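Local coordinates for quinonprotein alcohol dehydrogenase-like protein (Bacteroides thetaiotaomicron VPI-5482, PDB 4R5O), which is of unknown function but binds calcium ions and joins an immunoglobulin-like beta-sandwich domain to a seven-bladed beta-propeller, at residues A[237-251]-A[266-280]. Sequence-based numbering, arbitrary orientation.
Sequences LSNDTYKDESKVKYY and AVTELDIIQKQKINF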
loop_
_atom_site.group_PDB
_atom_site.type_symbol
_atom_site.label_atom_id
_atom_site.label_comp_id
_atom_site.label_asym_id
_atom_site.label_seq_id
_atom_site.Cartn_x
_atom_site.Cartn_y
_atom_site.Cartn_z
ATOM N N LEU A 237 -7.003 20.423 4.637
ATOM C CA LEU A 237 -8.152 20.148 5.518
ATOM C C LEU A 237 -7.799 18.989 6.411
ATOM O O LEU A 237 -7.265 18.021 5.898
ATOM C CB LEU A 237 -9.414 19.852 4.692
ATOM C CG LEU A 237 -9.946 21.020 3.897
ATOM C CD1 LEU A 237 -10.910 20.568 2.815
ATOM C CD2 LEU A 237 -10.606 22.018 4.816
ATOM N N SER A 238 -8.032 19.072 7.731
ATOM C CA SER A 238 -7.667 17.949 8.593
ATOM C C SER A 238 -8.815 17.495 9.544
ATOM O O SER A 238 -9.647 18.289 9.997
ATOM C CB SER A 238 -6.449 18.295 9.440
ATOM O OG SER A 238 -6.753 19.292 10.399
ATOM N N ASN A 239 -8.822 16.176 9.795
ATOM C CA ASN A 239 -9.580 15.421 10.777
ATOM C C ASN A 239 -8.586 14.998 11.830
ATOM O O ASN A 239 -7.702 14.198 11.518
ATOM C CB ASN A 239 -10.313 14.242 10.131
ATOM C CG ASN A 239 -10.801 13.205 11.111
ATOM O OD1 ASN A 239 -10.500 12.034 10.963
ATOM N ND2 ASN A 239 -11.444 13.617 12.195
ATOM N N ASP A 240 -8.653 15.596 13.032
ATOM C CA ASP A 240 -7.673 15.369 14.076
ATOM C C ASP A 240 -8.295 14.722 15.314
ATOM O O ASP A 240 -7.712 14.811 16.394
ATOM C CB ASP A 240 -7.009 16.711 14.458
ATOM C CG ASP A 240 -7.925 17.875 14.838
ATOM O OD1 ASP A 240 -9.047 17.621 15.326
ATOM O OD2 ASP A 240 -7.487 19.039 14.709
ATOM N N THR A 241 -9.430 14.022 15.151
ATOM C CA THR A 241 -10.093 13.396 16.281
ATOM C C THR A 241 -10.557 11.962 15.954
ATOM O O THR A 241 -10.904 11.667 14.809
ATOM C CB THR A 241 -11.271 14.248 16.706
ATOM O OG1 THR A 241 -11.769 13.726 17.919
ATOM C CG2 THR A 241 -12.374 14.330 15.652
ATOM N N TYR A 242 -10.564 11.089 16.978
ATOM C CA TYR A 242 -11.034 9.711 16.851
ATOM C C TYR A 242 -12.121 9.418 17.891
ATOM O O TYR A 242 -12.618 8.291 17.934
ATOM C CB TYR A 242 -9.873 8.694 16.999
ATOM C CG TYR A 242 -9.199 8.683 18.356
ATOM C CD1 TYR A 242 -9.678 7.881 19.392
ATOM C CD2 TYR A 242 -8.073 9.460 18.604
ATOM C CE1 TYR A 242 -9.081 7.892 20.654
ATOM C CE2 TYR A 242 -7.456 9.463 19.854
ATOM C CZ TYR A 242 -7.962 8.680 20.877
ATOM O OH TYR A 242 -7.335 8.700 22.099
ATOM N N LYS A 243 -12.447 10.418 18.751
ATOM C CA LYS A 243 -13.318 10.288 19.919
ATOM C C LYS A 243 -13.855 11.655 20.401
ATOM O O LYS A 243 -15.063 11.856 20.438
ATOM C CB LYS A 243 -12.469 9.630 21.034
ATOM C CG LYS A 243 -13.088 9.479 22.422
ATOM C CD LYS A 243 -12.025 9.018 23.457
ATOM C CE LYS A 243 -10.928 10.032 23.727
ATOM N NZ LYS A 243 -9.863 9.479 24.601
ATOM N N ASP A 244 -12.954 12.578 20.781
ATOM C CA ASP A 244 -13.285 13.893 21.335
ATOM C C ASP A 244 -13.902 14.815 20.301
ATOM O O ASP A 244 -13.575 14.747 19.123
ATOM C CB ASP A 244 -12.027 14.570 21.923
ATOM C CG ASP A 244 -11.366 13.806 23.071
ATOM O OD1 ASP A 244 -12.103 13.180 23.884
ATOM O OD2 ASP A 244 -10.117 13.886 23.198
ATOM N N GLU A 245 -14.788 15.708 20.764
ATOM C CA GLU A 245 -15.466 16.700 19.942
ATOM C C GLU A 245 -14.413 17.679 19.436
ATOM O O GLU A 245 -13.636 18.243 20.218
ATOM C CB GLU A 245 -16.592 17.383 20.742
ATOM C CG GLU A 245 -17.365 18.449 19.979
ATOM C CD GLU A 245 -18.507 19.126 20.725
ATOM O OE1 GLU A 245 -19.148 18.464 21.576
ATOM O OE2 GLU A 245 -18.817 20.295 20.396
ATOM N N SER A 246 -14.331 17.802 18.115
ATOM C CA SER A 246 -13.354 18.659 17.448
ATOM C C SER A 246 -13.933 19.162 16.152
ATOM O O SER A 246 -14.818 18.519 15.597
ATOM C CB SER A 246 -12.052 17.886 17.207
ATOM O OG SER A 246 -11.055 18.690 16.610
ATOM N N LYS A 247 -13.451 20.303 15.674
ATOM C CA LYS A 247 -13.883 20.846 14.395
ATOM C C LYS A 247 -12.853 20.580 13.331
ATOM O O LYS A 247 -11.665 20.510 13.667
ATOM C CB LYS A 247 -14.144 22.351 14.491
ATOM C CG LYS A 247 -15.437 22.695 15.175
ATOM C CD LYS A 247 -15.577 24.172 15.289
ATOM C CE LYS A 247 -16.868 24.580 15.943
ATOM N NZ LYS A 247 -17.075 23.942 17.277
ATOM N N VAL A 248 -13.287 20.460 12.044
ATOM C CA VAL A 248 -12.361 20.347 10.914
ATOM C C VAL A 248 -11.504 21.598 10.953
ATOM O O VAL A 248 -12.028 22.694 11.165
ATOM C CB VAL A 248 -13.059 20.126 9.531
ATOM C CG1 VAL A 248 -12.099 20.330 8.364
ATOM C CG2 VAL A 248 -13.700 18.755 9.442
ATOM N N LYS A 249 -10.190 21.429 10.818
ATOM C CA LYS A 249 -9.253 22.549 10.816
ATOM C C LYS A 249 -8.475 22.570 9.532
ATOM O O LYS A 249 -8.209 21.518 8.960
ATOM C CB LYS A 249 -8.316 22.454 12.011
ATOM C CG LYS A 249 -9.083 22.586 13.322
ATOM C CD LYS A 249 -8.213 22.422 14.530
ATOM C CE LYS A 249 -9.053 22.159 15.738
ATOM N NZ LYS A 249 -9.663 20.807 15.661
ATOM N N TYR A 250 -8.155 23.755 9.030
ATOM C CA TYR A 250 -7.343 23.803 7.824
ATOM C C TYR A 250 -6.146 24.750 8.056
ATOM O O TYR A 250 -6.177 25.633 8.920
ATOM C CB TYR A 250 -8.135 24.184 6.558
ATOM C CG TYR A 250 -8.747 25.564 6.528
ATOM C CD1 TYR A 250 -8.027 26.657 6.051
ATOM C CD2 TYR A 250 -10.084 25.758 6.849
ATOM C CE1 TYR A 250 -8.602 27.920 5.960
ATOM C CE2 TYR A 250 -10.673 27.016 6.763
ATOM C CZ TYR A 250 -9.931 28.094 6.306
ATOM O OH TYR A 250 -10.495 29.352 6.236
ATOM N N TYR A 251 -5.075 24.472 7.313
ATOM C CA TYR A 251 -3.790 25.165 7.290
ATOM C C TYR A 251 -3.518 25.611 5.856
ATOM O O TYR A 251 -4.135 25.091 4.926
ATOM C CB TYR A 251 -2.675 24.231 7.837
ATOM C CG TYR A 251 -2.932 23.691 9.233
ATOM C CD1 TYR A 251 -3.813 22.631 9.440
ATOM C CD2 TYR A 251 -2.241 24.193 10.339
ATOM C CE1 TYR A 251 -4.091 22.161 10.723
ATOM C CE2 TYR A 251 -2.471 23.691 11.625
ATOM C CZ TYR A 251 -3.398 22.672 11.810
ATOM O OH TYR A 251 -3.667 22.163 13.064
ATOM N N ALA A 266 -0.841 29.137 11.047
ATOM C CA ALA A 266 -2.206 29.515 11.405
ATOM C C ALA A 266 -3.182 28.386 11.068
ATOM O O ALA A 266 -3.103 27.769 10.001
ATOM C CB ALA A 266 -2.611 30.791 10.695
ATOM N N VAL A 267 -4.095 28.125 11.997
ATOM C CA VAL A 267 -5.087 27.082 11.871
ATOM C C VAL A 267 -6.446 27.736 11.971
ATOM O O VAL A 267 -6.676 28.557 12.841
ATOM C CB VAL A 267 -4.874 25.939 12.904
ATOM C CG1 VAL A 267 -4.730 26.437 14.337
ATOM C CG2 VAL A 267 -5.939 24.860 12.789
ATOM N N THR A 268 -7.319 27.418 11.026
ATOM C CA THR A 268 -8.677 27.940 10.963
ATOM C C THR A 268 -9.637 26.793 11.083
ATOM O O THR A 268 -9.399 25.746 10.477
ATOM C CB THR A 268 -8.863 28.695 9.663
ATOM O OG1 THR A 268 -7.788 29.605 9.510
ATOM C CG2 THR A 268 -10.214 29.379 9.563
ATOM N N GLU A 269 -10.724 26.978 11.824
ATOM C CA GLU A 269 -11.763 25.965 11.986
ATOM C C GLU A 269 -12.903 26.212 11.028
ATOM O O GLU A 269 -13.220 27.362 10.718
ATOM C CB GLU A 269 -12.309 25.923 13.424
ATOM C CG GLU A 269 -11.338 25.429 14.486
ATOM C CD GLU A 269 -11.887 25.458 15.903
ATOM O OE1 GLU A 269 -12.921 26.126 16.130
ATOM O OE2 GLU A 269 -11.242 24.870 16.802
ATOM N N LEU A 270 -13.496 25.121 10.546
ATOM C CA LEU A 270 -14.715 25.072 9.742
ATOM C C LEU A 270 -15.824 24.595 10.642
ATOM O O LEU A 270 -15.539 23.861 11.583
ATOM C CB LEU A 270 -14.574 24.180 8.477
ATOM C CG LEU A 270 -13.698 24.689 7.329
ATOM C CD1 LEU A 270 -13.605 23.642 6.239
ATOM C CD2 LEU A 270 -14.237 25.991 6.742
ATOM N N ASP A 271 -17.075 25.011 10.397
ATOM C CA ASP A 271 -18.204 24.591 11.230
ATOM C C ASP A 271 -18.597 23.155 10.835
ATOM O O ASP A 271 -19.615 22.941 10.176
ATOM C CB ASP A 271 -19.385 25.583 11.107
ATOM C CG ASP A 271 -20.563 25.362 12.054
ATOM O OD1 ASP A 271 -20.383 24.668 13.103
ATOM O OD2 ASP A 271 -21.650 25.920 11.783
ATOM N N ILE A 272 -17.738 22.175 11.200
ATOM C CA ILE A 272 -17.894 20.739 10.959
ATOM C C ILE A 272 -17.429 20.031 12.222
ATOM O O ILE A 272 -16.224 19.843 12.408
ATOM C CB ILE A 272 -17.171 20.205 9.679
ATOM C CG1 ILE A 272 -17.468 21.047 8.419
ATOM C CG2 ILE A 272 -17.494 18.683 9.441
ATOM C CD1 ILE A 272 -16.518 20.861 7.278
ATOM N N ILE A 273 -18.387 19.679 13.110
ATOM C CA ILE A 273 -18.119 18.966 14.361
ATOM C C ILE A 273 -17.837 17.512 14.044
ATOM O O ILE A 273 -18.655 16.840 13.427
ATOM C CB ILE A 273 -19.277 19.086 15.417
ATOM C CG1 ILE A 273 -19.924 20.514 15.556
ATOM C CG2 ILE A 273 -18.952 18.383 16.755
ATOM C CD1 ILE A 273 -19.070 21.579 15.949
ATOM N N GLN A 274 -16.694 17.017 14.495
ATOM C CA GLN A 274 -16.311 15.626 14.318
ATOM C C GLN A 274 -15.995 15.017 15.683
ATOM O O GLN A 274 -15.359 15.657 16.531
ATOM C CB GLN A 274 -15.133 15.503 13.353
ATOM C CG GLN A 274 -15.496 15.942 11.926
ATOM C CD GLN A 274 -14.360 15.844 10.951
ATOM O OE1 GLN A 274 -13.178 16.012 11.303
ATOM N NE2 GLN A 274 -14.712 15.686 9.681
ATOM N N LYS A 275 -16.525 13.815 15.921
ATOM C CA LYS A 275 -16.340 13.080 17.173
ATOM C C LYS A 275 -15.757 11.694 16.879
ATOM O O LYS A 275 -15.839 10.795 17.714
ATOM C CB LYS A 275 -17.669 12.968 17.944
ATOM C CG LYS A 275 -18.294 14.297 18.360
ATOM C CD LYS A 275 -19.576 14.073 19.142
ATOM C CE LYS A 275 -20.205 15.367 19.589
ATOM N NZ LYS A 275 -21.464 15.128 20.342
ATOM N N GLN A 276 -15.164 11.523 15.682
ATOM C CA GLN A 276 -14.568 10.269 15.206
ATOM C C GLN A 276 -13.667 10.491 13.985
ATOM O O GLN A 276 -13.680 11.570 13.384
ATOM C CB GLN A 276 -15.672 9.245 14.821
ATOM C CG GLN A 276 -16.477 9.662 13.569
ATOM C CD GLN A 276 -17.313 8.561 13.002
ATOM O OE1 GLN A 276 -18.214 8.028 13.661
ATOM N NE2 GLN A 276 -17.068 8.243 11.740
ATOM N N LYS A 277 -12.965 9.426 13.558
ATOM C CA LYS A 277 -12.162 9.452 12.351
ATOM C C LYS A 277 -13.039 9.377 11.151
ATOM O O LYS A 277 -13.839 8.439 11.035
ATOM C CB LYS A 277 -11.151 8.304 12.308
ATOM C CG LYS A 277 -10.132 8.291 13.392
ATOM C CD LYS A 277 -9.155 7.215 13.099
ATOM C CE LYS A 277 -8.143 7.110 14.197
ATOM N NZ LYS A 277 -7.063 6.165 13.834
ATOM N N ILE A 278 -12.901 10.354 10.260
ATOM C CA ILE A 278 -13.604 10.386 8.975
ATOM C C ILE A 278 -12.691 11.132 7.989
ATOM O O ILE A 278 -11.971 12.061 8.360
ATOM C CB ILE A 278 -15.053 10.956 9.023
ATOM C CG1 ILE A 278 -15.831 10.747 7.686
ATOM C CG2 ILE A 278 -15.085 12.376 9.477
ATOM C CD1 ILE A 278 -15.981 9.281 7.151
ATOM N N ASN A 279 -12.682 10.655 6.746
ATOM C CA ASN A 279 -11.848 11.207 5.701
ATOM C C ASN A 279 -12.580 12.304 4.913
ATOM O O ASN A 279 -13.727 12.629 5.190
ATOM C CB ASN A 279 -11.394 10.073 4.756
ATOM C CG ASN A 279 -12.469 9.364 4.006
ATOM O OD1 ASN A 279 -13.596 9.181 4.483
ATOM N ND2 ASN A 279 -12.119 8.915 2.812
ATOM N N PHE A 280 -11.849 12.901 3.970
ATOM C CA PHE A 280 -12.284 13.909 3.004
ATOM C C PHE A 280 -12.190 13.326 1.623
ATOM O O PHE A 280 -11.144 12.758 1.282
ATOM C CB PHE A 280 -11.444 15.191 3.110
ATOM C CG PHE A 280 -11.416 15.822 4.472
ATOM C CD1 PHE A 280 -10.530 15.380 5.437
ATOM C CD2 PHE A 280 -12.252 16.884 4.780
ATOM C CE1 PHE A 280 -10.529 15.941 6.715
ATOM C CE2 PHE A 280 -12.240 17.457 6.050
ATOM C CZ PHE A 280 -11.372 16.985 7.009
HETATM O O HOH W 1 -11.536 17.095 13.134
#
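Val248 packs between Ile272 and Phe280. Val248 CG2 lies 3.8 Å from Ile272 CB, with the Gln274 amide also against it, while Val248 CG1, anti to the backbone N (chi1 167°), meets the edge of the phenyl ring at Phe280 CZ. Leu237 CB covers one face of that ring in a CH-pi contact, and Leu237 CD2 continues the apolar layer to Leu270 CD1 at 3.7 Å. Farther along, Thr268 CB sits over the face of the Tyr250 ring, 3.8 Å from its centroid, with Leu270 CD2 at the ring edge.

Beside this core, the buried amide of Asn239 ties down the returning chain. Asn239 OD1 accepts Ile278 N at 3.0 Å, from well above the carbonyl plane, and also a bond from Asn228 ND2; Asn239 ND2 reaches Gln274 OE1 at 3.1 Å, the two amide planes being almost perpendicular. A water lies 2.7 Å from Gln274 OE1, and Gln274 NE2 is held by Leu291 O.

Antiparallel pairing of 246-251 with 268-274 places Val248, Tyr250, Thr268, Leu270 and Gln274. Ser246 and Gln274 exchange N-H...O bonds, as do Tyr250 and Thr268; between them a beta bulge lets Val248 N bond Ile272 O and Val248 O take Leu270 N, on either side of Asp271, the centre of an inverse gamma turn. Strand 246-252 lies between strand 235-239 and the two short strands 268-270 and 272-274, which form the outer edge of one propeller blade, while Ile272, Gln274 and Phe280 pack against strand 288-294 of the following sheet.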